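PDB 4YJ6: aryl acylamidase, which probably hydrolyses the amide bond of N-acylated aromatic amines, releasing the arylamine and a carboxylate, as an enzyme of the amidase signature family. Local coordinates for residues N155-N159 / P404-A408; F216-P220 / M325-P329. The contacts are given in a common frame with arbitrary orientation. Residue numbers count along the deposited sequence, not the author numbering.

In the fold
Long-range closure in an amidase-family chain can be followed from the N terminus. The chain leaves strand 151-152 and, before helix 165-172, passes through 155-159, where contact 1 will later close. It continues into the eight-stranded mixed sheet; the loop between strands 198-201 and 223-228 carries 216-220. After strands 270-273 and 303-306 comes helix 315-339, whose segment 325-329 returns to that loop and closes contact 2 across 104 residues. Only after strand 394-398 does 404-408 meet 155-159, so contact 2 nests inside the 244-residue loop of contact 1. The two do not touch: their nearest atoms are about 17 Å apart, their centres about 30 Å.

Contact 1: N155-N159 / P404-A408; sequences NLDFN and PVRNA
One residue, N407, makes three of the four hydrogen bonds across this contact, using its backbone and both ends of its amide. A type I turn from N155 to F158 is closed by F158 N to N155 O (2.9 Å) and reinforced by an Asx turn, D157 N to N155 OD1 (3.0 Å). The turn delivers F158, in an extended conformation, opposite R406 of the irregular 404-408 segment. They form an isolated antiparallel bridge, a non-hydrogen-bonded pair with CA atoms 4.1 Å apart, flanked by N407 N to D157 O (3.0 Å) and N159 N to V405 O (2.8 Å). With chi1 m, N407 lets OD1 accept from N159 ND2 (2.9 Å) while ND2 gives a weak bond to F158 O (3.1 Å). Water 1 donates to D157 O (2.9 Å) and N407 O (3.2 Å). F158, also m, brings CD2 to 4.1 Å from P404 CB; R406 CG makes an off-centre CH-pi contact 4.3 Å from the ring centroid, and F158 CZ lies over one guanidinium face, 3.5 Å from R406 NH1. A long salt bridge joins D157 OD2 to R406 NH2 (3.6 Å). N159 OD1 accepts from the backbone N of T142 and of G161, the latter starting the family's glycine- and serine-rich signature. Amide chemistry thus joins turn to loop, with charge pairing at the exposed margin.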
ATOM      1  N   ASN A 155      12.346   4.182  13.712  1.00 16.74           N
ATOM      2  CA  ASN A 155      13.176   3.424  14.644  1.00 20.50           C
ATOM      3  C   ASN A 155      13.536   2.108  13.973  1.00 19.03           C
ATOM      4  O   ASN A 155      12.705   1.217  13.809  1.00 17.58           O
ATOM      5  CB  ASN A 155      12.440   3.190  15.982  1.00 18.27           C
ATOM      6  CG  ASN A 155      13.311   2.468  16.997  1.00 21.22           C
ATOM      7  OD1 ASN A 155      14.230   1.743  16.627  1.00 22.68           O
ATOM      8  ND2 ASN A 155      13.023   2.670  18.280  1.00 23.12           N
ATOM      9  N   LEU A 156      14.789   1.981  13.531  1.00 18.99           N
ATOM     10  CA  LEU A 156      15.178   0.815  12.735  1.00 18.59           C
ATOM     11  C   LEU A 156      15.089  -0.530  13.467  1.00 18.21           C
ATOM     12  O   LEU A 156      15.199  -1.558  12.852  1.00 19.16           O
ATOM     13  CB  LEU A 156      16.591   1.004  12.117  1.00 20.21           C
ATOM     14  CG  LEU A 156      16.644   1.886  10.856  1.00 23.13           C
ATOM     15  CD1 LEU A 156      16.105   3.274  11.141  1.00 24.74           C
ATOM     16  CD2 LEU A 156      18.081   1.974  10.394  1.00 26.26           C
ATOM     17  N   ASP A 157      14.882  -0.526  14.778  1.00 20.69           N
ATOM     18  CA  ASP A 157      14.664  -1.787  15.499  1.00 20.03           C
ATOM     19  C   ASP A 157      13.289  -2.359  15.176  1.00 18.99           C
ATOM     20  O   ASP A 157      13.019  -3.515  15.470  1.00 18.97           O
ATOM     21  CB  ASP A 157      14.761  -1.565  17.024  1.00 21.41           C
ATOM     22  CG  ASP A 157      16.192  -1.268  17.499  1.00 27.02           C
ATOM     23  OD1 ASP A 157      17.148  -1.644  16.795  1.00 27.37           O
ATOM     24  OD2 ASP A 157      16.332  -0.669  18.591  1.00 30.08           O
ATOM     25  N   PHE A 158      12.440  -1.535  14.570  1.00 18.66           N
ATOM     26  CA  PHE A 158      11.055  -1.914  14.260  1.00 17.04           C
ATOM     27  C   PHE A 158      10.850  -2.087  12.769  1.00 16.97           C
ATOM     28  O   PHE A 158      11.619  -1.576  11.965  1.00 16.76           O
ATOM     29  CB  PHE A 158      10.096  -0.852  14.801  1.00 16.43           C
ATOM     30  CG  PHE A 158      10.025  -0.849  16.310  1.00 19.96           C
ATOM     31  CD1 PHE A 158      10.968  -0.173  17.056  1.00 21.35           C
ATOM     32  CD2 PHE A 158       9.051  -1.572  16.963  1.00 19.77           C
ATOM     33  CE1 PHE A 158      10.917  -0.182  18.455  1.00 22.46           C
ATOM     34  CE2 PHE A 158       8.991  -1.591  18.363  1.00 19.21           C
ATOM     35  CZ  PHE A 158       9.926  -0.896  19.099  1.00 24.93           C
ATOM     36  N   ASN A 159       9.811  -2.823  12.415  1.00 15.94           N
ATOM     37  CA  ASN A 159       9.523  -3.132  11.011  1.00 14.96           C
ATOM     38  C   ASN A 159       8.708  -2.003  10.385  1.00 14.78           C
ATOM     39  O   ASN A 159       7.982  -1.275  11.084  1.00 15.43           O
ATOM     40  CB  ASN A 159       8.750  -4.447  10.966  1.00 15.14           C
ATOM     41  CG  ASN A 159       8.719  -5.063   9.597  1.00 17.35           C
ATOM     42  OD1 ASN A 159       7.720  -4.982   8.878  1.00 16.31           O
ATOM     43  ND2 ASN A 159       9.801  -5.728   9.237  1.00 15.37           N
ATOM     44  N   PRO A 404       3.876  -0.804  15.535  1.00 15.85           N
ATOM     45  CA  PRO A 404       4.932  -1.573  14.881  1.00 17.23           C
ATOM     46  C   PRO A 404       5.581  -2.601  15.806  1.00 16.81           C
ATOM     47  O   PRO A 404       5.692  -2.367  17.031  1.00 18.68           O
ATOM     48  CB  PRO A 404       5.950  -0.490  14.484  1.00 17.52           C
ATOM     49  CG  PRO A 404       5.137   0.712  14.218  1.00 15.44           C
ATOM     50  CD  PRO A 404       4.030   0.647  15.303  1.00 15.43           C
ATOM     51  N   VAL A 405       5.970  -3.726  15.214  1.00 16.88           N
ATOM     52  CA  VAL A 405       6.669  -4.794  15.899  1.00 16.69           C
ATOM     53  C   VAL A 405       8.169  -4.726  15.630  1.00 19.01           C
ATOM     54  O   VAL A 405       8.633  -4.171  14.623  1.00 19.01           O
ATOM     55  CB  VAL A 405       6.133  -6.181  15.500  1.00 15.92           C
ATOM     56  CG1 VAL A 405       4.630  -6.271  15.796  1.00 19.97           C
ATOM     57  CG2 VAL A 405       6.425  -6.490  14.001  1.00 17.37           C
ATOM     58  N   ARG A 406       8.940  -5.288  16.554  1.00 20.56           N
ATOM     59  CA  ARG A 406      10.383  -5.420  16.354  1.00 19.21           C
ATOM     60  C   ARG A 406      10.714  -6.373  15.223  1.00 21.34           C
ATOM     61  O   ARG A 406      10.043  -7.387  15.026  1.00 20.64           O
ATOM     62  CB  ARG A 406      11.047  -5.885  17.663  1.00 24.97           C
ATOM     63  CG  ARG A 406      10.748  -4.938  18.820  1.00 23.96           C
ATOM     64  CD  ARG A 406      11.573  -5.212  20.098  1.00 33.80           C
ATOM     65  NE  ARG A 406      12.765  -4.369  20.108  1.00 38.83           N
ATOM     66  CZ  ARG A 406      12.862  -3.182  20.699  1.00 35.01           C
ATOM     67  NH1 ARG A 406      11.857  -2.674  21.395  1.00 39.13           N
ATOM     68  NH2 ARG A 406      13.995  -2.512  20.595  1.00 38.25           N
ATOM     69  N   ASN A 407      11.758  -6.063  14.457  1.00 18.33           N
ATOM     70  CA  ASN A 407      12.216  -7.004  13.452  1.00 20.08           C
ATOM     71  C   ASN A 407      12.728  -8.286  14.086  1.00 21.34           C
ATOM     72  O   ASN A 407      13.441  -8.229  15.091  1.00 25.24           O
ATOM     73  CB  ASN A 407      13.327  -6.377  12.631  1.00 19.38           C
ATOM     74  CG  ASN A 407      12.872  -5.119  11.930  1.00 20.89           C
ATOM     75  OD1 ASN A 407      11.882  -5.148  11.190  1.00 17.50           O
ATOM     76  ND2 ASN A 407      13.555  -4.008  12.187  1.00 18.63           N
ATOM     77  N   ALA A 408      12.310  -9.422  13.535  1.00 19.11           N
ATOM     78  CA  ALA A 408      12.907 -10.721  13.835  1.00 23.89           C
ATOM     79  C   ALA A 408      14.273 -10.835  13.156  1.00 25.66           C
ATOM     80  O   ALA A 408      14.657  -9.967  12.375  1.00 23.48           O
ATOM     81  CB  ALA A 408      11.999 -11.869  13.359  1.00 23.40           C
TER
HETATM   82  O   HOH W   1      14.842  -5.577  16.230  1.00 30.24           O

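Contact 2: F216-P220 / M325-P329; sequences FHPGP and MIAIP
Apolar packing dominates where the proline-rich loop 216-220 lies against residues 325-329 of helix 315-339. P218 CG meets I328 CG2 at 3.5 Å, and P220 CD meets I326 CD1 at 3.6 Å; I326, with both chi angles m, starts away from the loop and swings CD1 back. Selenomethionine M325 (m, t, p) places CE 3.5 Å from P220 N and CB 4.0 Å from P220 CD. Nearest CA atoms are G219 and M325, 4.5 Å apart. The polar terms are subtler. Within the loop, H217 takes chi1 p so that ND1 accepts from G219 N (2.9 Å). Across the interface G219 CA makes a CA-H...O contact with M325 O (3.4 Å). At this kink in the helix, P329 has no N-H to offer that carbonyl. V363 of helix 354-363 touches I328. The contact joins an inter-strand loop to a helix by shape, and a glycine CA-H meets the carbonyl that the helical proline cannot serve.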
ATOM      1  N   PHE A 216     -10.675 -13.940 -13.200  1.00 15.08           N
ATOM      2  CA  PHE A 216     -11.859 -14.220 -12.416  1.00 16.91           C
ATOM      3  C   PHE A 216     -11.468 -15.111 -11.229  1.00 20.11           C
ATOM      4  O   PHE A 216     -12.185 -16.008 -10.841  1.00 22.39           O
ATOM      5  CB  PHE A 216     -12.931 -14.857 -13.324  1.00 16.28           C
ATOM      6  CG  PHE A 216     -13.460 -13.892 -14.362  1.00 16.27           C
ATOM      7  CD1 PHE A 216     -14.443 -12.976 -14.031  1.00 17.39           C
ATOM      8  CD2 PHE A 216     -12.933 -13.872 -15.659  1.00 14.23           C
ATOM      9  CE1 PHE A 216     -14.910 -12.062 -14.973  1.00 14.47           C
ATOM     10  CE2 PHE A 216     -13.390 -12.961 -16.617  1.00 14.33           C
ATOM     11  CZ  PHE A 216     -14.375 -12.041 -16.273  1.00 14.41           C
ATOM     12  N   HIS A 217     -10.315 -14.813 -10.649  1.00 19.20           N
ATOM     13  CA  HIS A 217      -9.845 -15.542  -9.470  1.00 22.03           C
ATOM     14  C   HIS A 217     -10.705 -15.287  -8.239  1.00 23.23           C
ATOM     15  O   HIS A 217     -11.437 -14.267  -8.123  1.00 18.57           O
ATOM     16  CB  HIS A 217      -8.398 -15.158  -9.149  1.00 21.24           C
ATOM     17  CG  HIS A 217      -8.262 -13.736  -8.718  1.00 23.82           C
ATOM     18  ND1 HIS A 217      -8.479 -13.331  -7.417  1.00 22.94           N
ATOM     19  CD2 HIS A 217      -8.021 -12.609  -9.431  1.00 23.72           C
ATOM     20  CE1 HIS A 217      -8.353 -12.014  -7.339  1.00 21.58           C
ATOM     21  NE2 HIS A 217      -8.073 -11.553  -8.547  1.00 21.52           N
ATOM     22  N   PRO A 218     -10.604 -16.209  -7.279  1.00 22.02           N
ATOM     23  CA  PRO A 218     -11.477 -16.177  -6.109  1.00 20.96           C
ATOM     24  C   PRO A 218     -10.910 -15.382  -4.936  1.00 20.88           C
ATOM     25  O   PRO A 218     -11.403 -15.534  -3.810  1.00 19.95           O
ATOM     26  CB  PRO A 218     -11.592 -17.664  -5.739  1.00 23.79           C
ATOM     27  CG  PRO A 218     -10.299 -18.239  -6.167  1.00 22.63           C
ATOM     28  CD  PRO A 218      -9.936 -17.518  -7.430  1.00 23.20           C
ATOM     29  N   GLY A 219      -9.896 -14.552  -5.172  1.00 18.23           N
ATOM     30  CA  GLY A 219      -9.299 -13.801  -4.082  1.00 16.99           C
ATOM     31  C   GLY A 219     -10.108 -12.562  -3.704  1.00 14.33           C
ATOM     32  O   GLY A 219     -11.165 -12.265  -4.279  1.00 15.56           O
ATOM     33  N   PRO A 220      -9.645 -11.834  -2.692  1.00 14.73           N
ATOM     34  CA  PRO A 220     -10.259 -10.535  -2.353  1.00 12.89           C
ATOM     35  C   PRO A 220      -9.991  -9.509  -3.451  1.00 13.74           C
ATOM     36  O   PRO A 220      -9.235  -9.760  -4.413  1.00 11.40           O
ATOM     37  CB  PRO A 220      -9.512 -10.100  -1.090  1.00 12.51           C
ATOM     38  CG  PRO A 220      -8.547 -11.187  -0.763  1.00 16.37           C
ATOM     39  CD  PRO A 220      -8.403 -12.085  -1.950  1.00 17.10           C
HETATM   40  N   MSE A 325      -8.923 -17.175   0.835  1.00 13.29           N
HETATM   41  CA  MSE A 325      -9.145 -16.510  -0.451  1.00 15.50           C
HETATM   42  C   MSE A 325      -7.858 -16.099  -1.151  1.00 15.26           C
HETATM   43  O   MSE A 325      -7.754 -16.240  -2.369  1.00 15.57           O
HETATM   44  CB  MSE A 325     -10.045 -15.286  -0.234  1.00 14.76           C
HETATM   45  CG  MSE A 325     -11.407 -15.738   0.058  1.00 15.26           C
HETATM   46 SE   MSE A 325     -12.341 -14.162   0.718  1.00 44.71          SE
HETATM   47  CE  MSE A 325     -12.294 -13.053  -0.815  1.00 21.03           C
ATOM     48  N   ILE A 326      -6.878 -15.599  -0.402  1.00 12.92           N
ATOM     49  CA  ILE A 326      -5.573 -15.242  -0.978  1.00 14.05           C
ATOM     50  C   ILE A 326      -4.780 -16.499  -1.357  1.00 14.78           C
ATOM     51  O   ILE A 326      -4.031 -16.548  -2.346  1.00 13.63           O
ATOM     52  CB  ILE A 326      -4.735 -14.425   0.070  1.00 16.12           C
ATOM     53  CG1 ILE A 326      -5.378 -13.053   0.266  1.00 17.22           C
ATOM     54  CG2 ILE A 326      -3.236 -14.303  -0.380  1.00 18.97           C
ATOM     55  CD1 ILE A 326      -4.966 -12.025  -0.825  1.00 17.61           C
ATOM     56  N   ALA A 327      -4.940 -17.533  -0.547  1.00 12.83           N
ATOM     57  CA  ALA A 327      -4.160 -18.750  -0.751  1.00 13.68           C
ATOM     58  C   ALA A 327      -4.511 -19.445  -2.077  1.00 14.59           C
ATOM     59  O   ALA A 327      -3.653 -20.055  -2.665  1.00 13.64           O
ATOM     60  CB  ALA A 327      -4.381 -19.730   0.446  1.00 13.77           C
ATOM     61  N   ILE A 328      -5.766 -19.388  -2.537  1.00 14.88           N
ATOM     62  CA  ILE A 328      -6.144 -20.127  -3.737  1.00 13.87           C
ATOM     63  C   ILE A 328      -5.326 -19.671  -4.956  1.00 15.40           C
ATOM     64  O   ILE A 328      -4.675 -20.481  -5.622  1.00 13.49           O
ATOM     65  CB  ILE A 328      -7.683 -20.090  -3.993  1.00 12.96           C
ATOM     66  CG1 ILE A 328      -8.395 -20.851  -2.862  1.00 16.68           C
ATOM     67  CG2 ILE A 328      -8.020 -20.732  -5.351  1.00 17.30           C
ATOM     68  CD1 ILE A 328      -9.912 -20.571  -2.751  1.00 19.53           C
ATOM     69  N   PRO A 329      -5.303 -18.361  -5.236  1.00 14.65           N
ATOM     70  CA  PRO A 329      -4.429 -17.957  -6.355  1.00 15.73           C
ATOM     71  C   PRO A 329      -2.948 -18.095  -6.051  1.00 16.18           C
ATOM     72  O   PRO A 329      -2.157 -18.197  -6.976  1.00 15.67           O
ATOM     73  CB  PRO A 329      -4.776 -16.474  -6.591  1.00 18.64           C
ATOM     74  CG  PRO A 329      -5.770 -16.104  -5.534  1.00 19.92           C
ATOM     75  CD  PRO A 329      -6.197 -17.294  -4.764  1.00 15.44           C
TER